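Local coordinates for protein Isomerase/lactonizing enzyme (Agrobacterium fabrum str. C58, PDB 2NQL) that is a member of the enolase superfamily, related to mandelate racemase and muconate lactonizing enzyme, and binds a sodium ion, at residues 6-11 with 89-94; 96-101 with 129-134; 153-158 with 178-183. All blocks are in the same frame, centred on the assembly; numbering follows the deposited sequence. Where two conformers were deposited one is given.

Contact 1. Residues 6-11 with 89-94; sequences ATVEVF and FVIGRD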
loop_
_atom_site.group_PDB
_atom_site.type_symbol
_atom_site.label_atom_id
_atom_site.label_comp_id
_atom_site.label_asym_id
_atom_site.label_seq_id
_atom_site.Cartn_x
_atom_site.Cartn_y
_atom_site.Cartn_z
ATOM N N ALA A 6 28.016 1.147 2.199
ATOM C CA ALA A 6 28.509 1.238 3.562
ATOM C C ALA A 6 27.399 1.759 4.480
ATOM O O ALA A 6 27.159 1.195 5.544
ATOM C CB ALA A 6 29.724 2.161 3.630
ATOM N N THR A 7 26.744 2.856 4.078
ATOM C CA THR A 7 25.801 3.565 4.947
ATOM C C THR A 7 24.565 4.052 4.180
ATOM O O THR A 7 24.623 4.308 2.963
ATOM C CB THR A 7 26.457 4.769 5.693
ATOM O OG1 THR A 7 27.029 5.693 4.751
ATOM C CG2 THR A 7 27.529 4.320 6.684
ATOM N N VAL A 8 23.438 4.128 4.900
ATOM C CA VAL A 8 22.174 4.651 4.360
ATOM C C VAL A 8 21.663 5.616 5.423
ATOM O O VAL A 8 21.411 5.224 6.568
ATOM C CB VAL A 8 21.139 3.517 4.085
ATOM C CG1 VAL A 8 19.817 4.095 3.535
ATOM C CG2 VAL A 8 21.696 2.461 3.124
ATOM N N GLU A 9 21.565 6.894 5.065
ATOM C CA GLU A 9 21.167 7.930 6.013
ATOM C C GLU A 9 19.856 8.552 5.528
ATOM O O GLU A 9 19.740 8.896 4.341
ATOM C CB GLU A 9 22.228 9.030 6.073
ATOM C CG GLU A 9 23.586 8.614 6.671
ATOM C CD GLU A 9 24.634 9.676 6.411
ATOM O OE1 GLU A 9 25.315 9.584 5.364
ATOM O OE2 GLU A 9 24.720 10.606 7.226
ATOM N N VAL A 10 18.876 8.686 6.427
ATOM C CA VAL A 10 17.565 9.257 6.046
ATOM C C VAL A 10 17.365 10.637 6.659
ATOM O O VAL A 10 17.695 10.863 7.828
ATOM C CB VAL A 10 16.395 8.345 6.511
ATOM C CG1 VAL A 10 15.111 8.752 5.813
ATOM C CG2 VAL A 10 16.697 6.878 6.148
ATOM N N PHE A 11 16.801 11.544 5.858
ATOM C CA PHE A 11 16.584 12.931 6.262
ATOM C C PHE A 11 15.221 13.400 5.795
ATOM O O PHE A 11 14.651 12.840 4.860
ATOM C CB PHE A 11 17.594 13.880 5.616
ATOM C CG PHE A 11 19.025 13.537 5.891
ATOM C CD1 PHE A 11 19.676 14.064 7.006
ATOM C CD2 PHE A 11 19.735 12.739 4.998
ATOM C CE1 PHE A 11 21.033 13.764 7.247
ATOM C CE2 PHE A 11 21.095 12.421 5.242
ATOM C CZ PHE A 11 21.727 12.940 6.364
ATOM N N PHE A 89 19.442 -4.538 4.498
ATOM C CA PHE A 89 19.477 -5.388 3.314
ATOM C C PHE A 89 20.045 -4.719 2.055
ATOM O O PHE A 89 20.189 -5.348 1.007
ATOM C CB PHE A 89 18.100 -5.980 3.051
ATOM C CG PHE A 89 17.675 -6.945 4.124
ATOM C CD1 PHE A 89 18.200 -8.239 4.140
ATOM C CD2 PHE A 89 16.814 -6.556 5.137
ATOM C CE1 PHE A 89 17.840 -9.143 5.135
ATOM C CE2 PHE A 89 16.454 -7.439 6.143
ATOM C CZ PHE A 89 16.973 -8.744 6.141
ATOM N N VAL A 90 20.357 -3.441 2.181
ATOM C CA VAL A 90 21.099 -2.715 1.136
ATOM C C VAL A 90 22.589 -2.673 1.452
ATOM O O VAL A 90 23.411 -2.873 0.558
ATOM C CB VAL A 90 20.515 -1.286 0.917
ATOM C CG1 VAL A 90 21.389 -0.489 -0.094
ATOM C CG2 VAL A 90 19.107 -1.423 0.398
ATOM N N ILE A 91 22.929 -2.406 2.714
ATOM C CA ILE A 91 24.314 -2.360 3.170
ATOM C C ILE A 91 25.027 -3.697 2.874
ATOM O O ILE A 91 24.497 -4.787 3.164
ATOM C CB ILE A 91 24.384 -1.979 4.678
ATOM C CG1 ILE A 91 24.067 -0.483 4.880
ATOM C CG2 ILE A 91 25.757 -2.317 5.278
ATOM C CD1 ILE A 91 23.558 -0.136 6.285
ATOM N N GLY A 92 26.196 -3.613 2.242
ATOM C CA GLY A 92 26.900 -4.822 1.783
ATOM C C GLY A 92 26.584 -5.244 0.362
ATOM O O GLY A 92 27.382 -5.943 -0.265
ATOM N N ARG A 93 25.443 -4.804 -0.184
ATOM C CA ARG A 93 25.148 -5.039 -1.597
ATOM C C ARG A 93 25.904 -3.953 -2.377
ATOM O O ARG A 93 26.425 -3.018 -1.778
ATOM C CB ARG A 93 23.645 -4.919 -1.906
ATOM C CG ARG A 93 22.722 -5.912 -1.166
ATOM C CD ARG A 93 22.867 -7.310 -1.723
ATOM N NE ARG A 93 22.409 -7.506 -3.107
ATOM C CZ ARG A 93 21.186 -7.896 -3.469
ATOM N NH1 ARG A 93 20.245 -8.061 -2.555
ATOM N NH2 ARG A 93 20.880 -8.093 -4.755
ATOM N N ASP A 94 25.931 -4.073 -3.695
ATOM C CA ASP A 94 26.510 -3.007 -4.502
ATOM C C ASP A 94 25.559 -2.552 -5.601
ATOM O O ASP A 94 24.414 -3.026 -5.693
ATOM C CB ASP A 94 27.871 -3.426 -5.052
ATOM C CG ASP A 94 27.778 -4.563 -6.061
ATOM O OD1 ASP A 94 26.835 -4.621 -6.877
ATOM O OD2 ASP A 94 28.686 -5.411 -6.045
#
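A small apolar contact at the protein surface joins the first strand of the N-terminal domain to the turn that follows helix 75-90. It shows how a helix end can be laid against a strand by van der Waals contact, with no hydrogen bond between 6-11 and 89-94. I91 has the largest share. Its CG1 is anti to the carbonyl carbon (chi1 -73°), which swings the branch across to the strand, where it lies 3.6 Å from A6 O. CG2 and CD1 of I91 gather round the same oxygen, so the backbone carbonyl of A6 meets the aliphatic side chain rather than a donor of this turn. V8 points toward the turn. With CG1 anti to the backbone N (chi1 179°), its CG2 is the branch that does the touching: it crosses I91 obliquely, 4.2 Å from I91 CG1, and is 4.4 Å from V90 CG1. These are loose distances. The turn itself is a type II beta turn from V90 to R93, closed by R93 N donating to V90 O at 2.9 Å, and G92 occupies its positive-phi position (phi 92°). On the strand, a classic beta bulge sets A6 and T7 together across from T58, while E9 forms salt bridges with R56 and R387. Strand 5-15 thus lies between strands 50-59 and 386-387 in the antiparallel sheet; V8 also packs on I82 and A87 of helix 75-90, and at the turn's ends V90 meets L105 and R93 salt-bridges D104, both on helix 98-109.

Contact 2. Residues 96-101 with 129-134; sequences SDPSAV and ALWDIA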
loop_
_atom_site.group_PDB
_atom_site.type_symbol
_atom_site.label_atom_id
_atom_site.label_comp_id
_atom_site.label_asym_id
_atom_site.label_seq_id
_atom_site.Cartn_x
_atom_site.Cartn_y
_atom_site.Cartn_z
ATOM N N SER A 96 26.028 -2.764 -8.963
ATOM C CA SER A 96 26.197 -3.440 -10.263
ATOM C C SER A 96 24.888 -3.783 -10.971
ATOM O O SER A 96 24.829 -3.852 -12.207
ATOM C CB SER A 96 27.089 -4.685 -10.142
ATOM O OG SER A 96 26.467 -5.705 -9.368
ATOM N N ASP A 97 23.838 -4.004 -10.188
ATOM C CA ASP A 97 22.527 -4.325 -10.724
ATOM C C ASP A 97 21.479 -3.715 -9.767
ATOM O O ASP A 97 20.915 -4.433 -8.951
ATOM C CB ASP A 97 22.392 -5.856 -10.795
ATOM C CG ASP A 97 21.180 -6.326 -11.577
ATOM O OD1 ASP A 97 20.232 -5.546 -11.851
ATOM O OD2 ASP A 97 21.159 -7.536 -11.898
ATOM N N PRO A 98 21.235 -2.384 -9.855
ATOM C CA PRO A 98 20.270 -1.788 -8.896
ATOM C C PRO A 98 18.878 -2.439 -8.912
ATOM O O PRO A 98 18.235 -2.560 -7.838
ATOM C CB PRO A 98 20.199 -0.307 -9.312
ATOM C CG PRO A 98 21.526 -0.056 -10.084
ATOM C CD PRO A 98 21.798 -1.373 -10.786
ATOM N N SER A 99 18.429 -2.882 -10.089
ATOM C CA SER A 99 17.080 -3.443 -10.197
ATOM C C SER A 99 16.950 -4.782 -9.467
ATOM O O SER A 99 15.893 -5.093 -8.912
ATOM C CB SER A 99 16.624 -3.545 -11.636
ATOM O OG SER A 99 16.463 -2.238 -12.175
ATOM N N ALA A 100 18.046 -5.535 -9.434
ATOM C CA ALA A 100 18.118 -6.755 -8.627
ATOM C C ALA A 100 17.945 -6.458 -7.127
ATOM O O ALA A 100 17.232 -7.185 -6.426
ATOM C CB ALA A 100 19.444 -7.503 -8.886
ATOM N N VAL A 101 18.577 -5.390 -6.639
ATOM C CA VAL A 101 18.416 -4.992 -5.238
ATOM C C VAL A 101 16.963 -4.576 -4.947
ATOM O O VAL A 101 16.373 -5.052 -3.956
ATOM C CB VAL A 101 19.415 -3.898 -4.796
ATOM C CG1 VAL A 101 19.141 -3.428 -3.333
ATOM C CG2 VAL A 101 20.872 -4.399 -4.916
ATOM N N ALA A 129 18.874 6.387 -5.252
ATOM C CA ALA A 129 20.229 6.531 -4.720
ATOM C C ALA A 129 21.192 5.473 -5.280
ATOM O O ALA A 129 22.337 5.782 -5.603
ATOM C CB ALA A 129 20.221 6.516 -3.230
ATOM N N LEU A 130 20.727 4.229 -5.381
ATOM C CA LEU A 130 21.553 3.159 -5.940
ATOM C C LEU A 130 21.856 3.355 -7.436
ATOM O O LEU A 130 23.001 3.136 -7.858
ATOM C CB LEU A 130 20.907 1.773 -5.700
ATOM C CG LEU A 130 21.873 0.582 -5.693
ATOM C CD1 LEU A 130 22.936 0.661 -4.597
ATOM C CD2 LEU A 130 21.075 -0.693 -5.530
ATOM N N TRP A 131 20.867 3.774 -8.229
ATOM C CA TRP A 131 21.150 4.127 -9.637
ATOM C C TRP A 131 22.096 5.327 -9.783
ATOM O O TRP A 131 22.915 5.359 -10.722
ATOM C CB TRP A 131 19.876 4.400 -10.434
ATOM C CG TRP A 131 19.155 3.179 -10.925
ATOM C CD1 TRP A 131 17.991 2.621 -10.407
ATOM C CD2 TRP A 131 19.541 2.347 -12.020
ATOM N NE1 TRP A 131 17.624 1.511 -11.158
ATOM C CE2 TRP A 131 18.566 1.312 -12.137
ATOM C CE3 TRP A 131 20.618 2.376 -12.932
ATOM C CZ2 TRP A 131 18.644 0.315 -13.128
ATOM C CZ3 TRP A 131 20.685 1.382 -13.918
ATOM C CH2 TRP A 131 19.715 0.362 -13.992
ATOM N N ASP A 132 21.987 6.291 -8.865
ATOM C CA ASP A 132 22.918 7.454 -8.822
ATOM C C ASP A 132 24.349 6.937 -8.628
ATOM O O ASP A 132 25.269 7.311 -9.356
ATOM C CB ASP A 132 22.514 8.398 -7.685
ATOM C CG ASP A 132 23.294 9.715 -7.671
ATOM O OD1 ASP A 132 23.991 10.039 -8.664
ATOM O OD2 ASP A 132 23.204 10.439 -6.648
ATOM N N ILE A 133 24.531 6.063 -7.648
ATOM C CA ILE A 133 25.835 5.421 -7.397
ATOM C C ILE A 133 26.324 4.622 -8.618
ATOM O O ILE A 133 27.491 4.770 -9.026
ATOM C CB ILE A 133 25.802 4.561 -6.095
ATOM C CG1 ILE A 133 25.708 5.476 -4.864
ATOM C CG2 ILE A 133 27.072 3.705 -5.971
ATOM C CD1 ILE A 133 25.291 4.750 -3.572
ATOM N N ALA A 134 25.443 3.812 -9.204
ATOM C CA ALA A 134 25.779 2.979 -10.366
ATOM C C ALA A 134 26.340 3.865 -11.482
ATOM O O ALA A 134 27.368 3.553 -12.093
ATOM C CB ALA A 134 24.536 2.207 -10.865
#
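P98, the first residue of helix 98-109, presses its ring onto the indole of W131 on helix 117-138. Its CB stands over the five-membered ring, 3.6 Å from the centroid and only 9° off the normal, a CH-pi contact, while CG lies over the centre of the indole. W131 has CG anti to the carbonyl carbon (chi1 -81°), which turns a face of the indole to the proline ring, the two side chains crossing at about a right angle. P98 CG also reaches A134 CB, at 3.8 Å, one turn further along. At the indole edge S99 OG lies 3.5 Å from W131 CZ2, and T296 hydrogen-bonds both S99 OG and W131 NE1, tying the two polar groups to one hydroxyl of helix 295-308. L130, with CG anti to its backbone N (chi1 -156°), rests CD2 against both P98 CA (3.6 Å) and V101 CB (3.7 Å). D97 is the N-cap: its OD1 accepts from A100 N at 3.3 Å, from above the carboxylate plane. A capped helix start with proline in its first turn, wedged against a neighbouring helix, here builds the helical part of the N-terminal domain of the enolase superfamily.

Contact 3. Residues 153-158 with 178-183; sequences FPAYVS and RGFNAF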
loop_
_atom_site.group_PDB
_atom_site.type_symbol
_atom_site.label_atom_id
_atom_site.label_comp_id
_atom_site.label_asym_id
_atom_site.label_seq_id
_atom_site.Cartn_x
_atom_site.Cartn_y
_atom_site.Cartn_z
ATOM N N PHE A 153 13.175 17.370 -23.518
ATOM C CA PHE A 153 11.851 16.980 -24.010
ATOM C C PHE A 153 10.807 17.993 -23.565
ATOM O O PHE A 153 11.112 18.843 -22.714
ATOM C CB PHE A 153 11.469 15.534 -23.576
ATOM C CG PHE A 153 11.761 15.213 -22.128
ATOM C CD1 PHE A 153 11.017 15.788 -21.092
ATOM C CD2 PHE A 153 12.759 14.290 -21.807
ATOM C CE1 PHE A 153 11.276 15.466 -19.764
ATOM C CE2 PHE A 153 13.011 13.947 -20.482
ATOM C CZ PHE A 153 12.272 14.544 -19.455
ATOM N N PRO A 154 9.596 17.951 -24.167
ATOM C CA PRO A 154 8.580 18.941 -23.835
ATOM C C PRO A 154 8.120 18.943 -22.383
ATOM O O PRO A 154 8.107 17.900 -21.725
ATOM C CB PRO A 154 7.418 18.542 -24.762
ATOM C CG PRO A 154 8.099 17.931 -25.921
ATOM C CD PRO A 154 9.116 17.078 -25.259
ATOM N N ALA A 155 7.752 20.126 -21.910
ATOM C CA ALA A 155 7.222 20.318 -20.570
ATOM C C ALA A 155 5.895 21.060 -20.671
ATOM O O ALA A 155 5.768 21.994 -21.472
ATOM C CB ALA A 155 8.223 21.102 -19.737
ATOM N N TYR A 156 4.893 20.629 -19.904
ATOM C CA TYR A 156 3.631 21.362 -19.834
ATOM C C TYR A 156 3.451 22.049 -18.506
ATOM O O TYR A 156 3.864 21.528 -17.460
ATOM C CB TYR A 156 2.421 20.491 -20.189
ATOM C CG TYR A 156 1.946 19.501 -19.146
ATOM C CD1 TYR A 156 1.030 19.888 -18.145
ATOM C CD2 TYR A 156 2.394 18.177 -19.154
ATOM C CE1 TYR A 156 0.577 18.983 -17.205
ATOM C CE2 TYR A 156 1.923 17.245 -18.204
ATOM C CZ TYR A 156 1.030 17.659 -17.240
ATOM O OH TYR A 156 0.565 16.776 -16.296
ATOM N N VAL A 157 2.818 23.215 -18.556
ATOM C CA VAL A 157 2.581 24.033 -17.374
ATOM C C VAL A 157 1.463 23.460 -16.517
ATOM O O VAL A 157 0.350 23.174 -16.981
ATOM C CB VAL A 157 2.255 25.512 -17.748
ATOM C CG1 VAL A 157 2.037 26.353 -16.504
ATOM C CG2 VAL A 157 3.385 26.095 -18.544
ATOM N N SER A 158 1.771 23.309 -15.238
ATOM C CA SER A 158 0.796 22.834 -14.305
ATOM C C SER A 158 0.792 23.826 -13.148
ATOM O O SER A 158 1.851 24.309 -12.711
ATOM C CB SER A 158 1.232 21.452 -13.825
ATOM O OG SER A 158 0.209 20.815 -13.106
ATOM N N ARG A 178 6.141 32.736 -22.621
ATOM C CA ARG A 178 7.447 32.162 -22.334
ATOM C C ARG A 178 7.764 30.906 -23.163
ATOM O O ARG A 178 8.811 30.290 -22.968
ATOM C CB ARG A 178 7.569 31.847 -20.832
ATOM C CG ARG A 178 7.549 33.066 -19.914
ATOM C CD ARG A 178 7.729 32.665 -18.455
ATOM N NE ARG A 178 9.083 32.161 -18.195
ATOM C CZ ARG A 178 10.066 32.897 -17.689
ATOM N NH1 ARG A 178 9.858 34.175 -17.373
ATOM N NH2 ARG A 178 11.263 32.358 -17.507
ATOM N N GLY A 179 6.878 30.509 -24.071
ATOM C CA GLY A 179 7.192 29.437 -25.027
ATOM C C GLY A 179 6.600 28.073 -24.677
ATOM O O GLY A 179 6.930 27.056 -25.288
ATOM N N PHE A 180 5.708 28.050 -23.697
ATOM C CA PHE A 180 4.971 26.842 -23.366
ATOM C C PHE A 180 3.721 26.784 -24.226
ATOM O O PHE A 180 3.096 27.811 -24.493
ATOM C CB PHE A 180 4.666 26.801 -21.855
ATOM C CG PHE A 180 5.906 26.623 -21.005
ATOM C CD1 PHE A 180 6.239 25.360 -20.475
ATOM C CD2 PHE A 180 6.747 27.699 -20.741
ATOM C CE1 PHE A 180 7.388 25.196 -19.701
ATOM C CE2 PHE A 180 7.911 27.552 -19.982
ATOM C CZ PHE A 180 8.239 26.296 -19.464
ATOM N N ASN A 181 3.393 25.590 -24.694
ATOM C CA ASN A 181 2.263 25.372 -25.582
ATOM C C ASN A 181 1.244 24.394 -25.008
ATOM O O ASN A 181 0.202 24.132 -25.615
ATOM C CB ASN A 181 2.764 24.867 -26.940
ATOM C CG ASN A 181 3.612 25.893 -27.670
ATOM O OD1 ASN A 181 4.751 25.613 -28.052
ATOM N ND2 ASN A 181 3.062 27.085 -27.869
ATOM N N ALA A 182 1.561 23.845 -23.839
ATOM C CA ALA A 182 0.738 22.826 -23.222
ATOM C C ALA A 182 0.521 23.142 -21.738
ATOM O O ALA A 182 1.429 23.636 -21.055
ATOM C CB ALA A 182 1.352 21.441 -23.449
ATOM N N PHE A 183 -0.716 22.931 -21.282
ATOM C CA PHE A 183 -1.226 23.468 -20.016
ATOM C C PHE A 183 -2.185 22.464 -19.403
ATOM O O PHE A 183 -2.853 21.701 -20.121
ATOM C CB PHE A 183 -2.008 24.785 -20.239
ATOM C CG PHE A 183 -1.208 25.849 -20.927
ATOM C CD1 PHE A 183 -0.452 26.760 -20.180
ATOM C CD2 PHE A 183 -1.166 25.908 -22.329
ATOM C CE1 PHE A 183 0.319 27.744 -20.816
ATOM C CE2 PHE A 183 -0.380 26.874 -22.978
ATOM C CZ PHE A 183 0.350 27.793 -22.228
HETATM O O HOH W 1 4.640 23.294 -23.568
#
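Strands 152-158 and 182-186 run parallel, bridged at V157 and F183, with V157 N donating to A182 O at 2.9 Å (159° at the hydrogen) from above the carbonyl plane, and F183 CA giving a CA-H...O contact to V157 O. V157 and F183 share one face of the sheet, where V157 CB lies 3.8 Å from F183 CD1. With V157 CG1 anti to the backbone N (chi1 -179°), CG2 is left to meet F180, 3.5 Å from its CD1, the two side chains crossing at about a right angle. The edge of the F180 ring also faces A155 O, which in turn accepts from a water that takes the N-H of N181, linking strand and loop. Y156 holds its ring in the crowded position between N and carbonyl carbon (chi1 76°). Its CB packs 3.6 Å from A182 CB; the ring continues on the far side of that CB, its OH hydrogen-bonded to K184 on the same strand as A182, and the side chain is about 5 Å from the sodium ion. After helix 165-177, G179 closes a Schellman motif with positive phi. Strand, helix and strand form the parallel beta-alpha-beta crossover that starts the enolase superfamily's modified TIM barrel.

In the fold
Three kinds of join appear along the chain, closed one after another. Contact 1 is a surface contact, thin and without hydrogen bonds, an aliphatic side chain resting on a backbone carbonyl and on V8, whereas contacts 2 and 3 are buried. Contacts 1 and 2 belong to the N-terminal domain and are neighbours, their centres about 11 Å apart; they touch where R93 and D94 pack on V101, and the short connection between helices 75-90 and 98-109 runs through both. Contact 3 lies in the barrel domain, its centre about 38 Å from that of contact 1 and on the opposite side of the chain's centre. Ring-face packing marks the helix pair, while a backbone hydrogen bond marks the parallel strands.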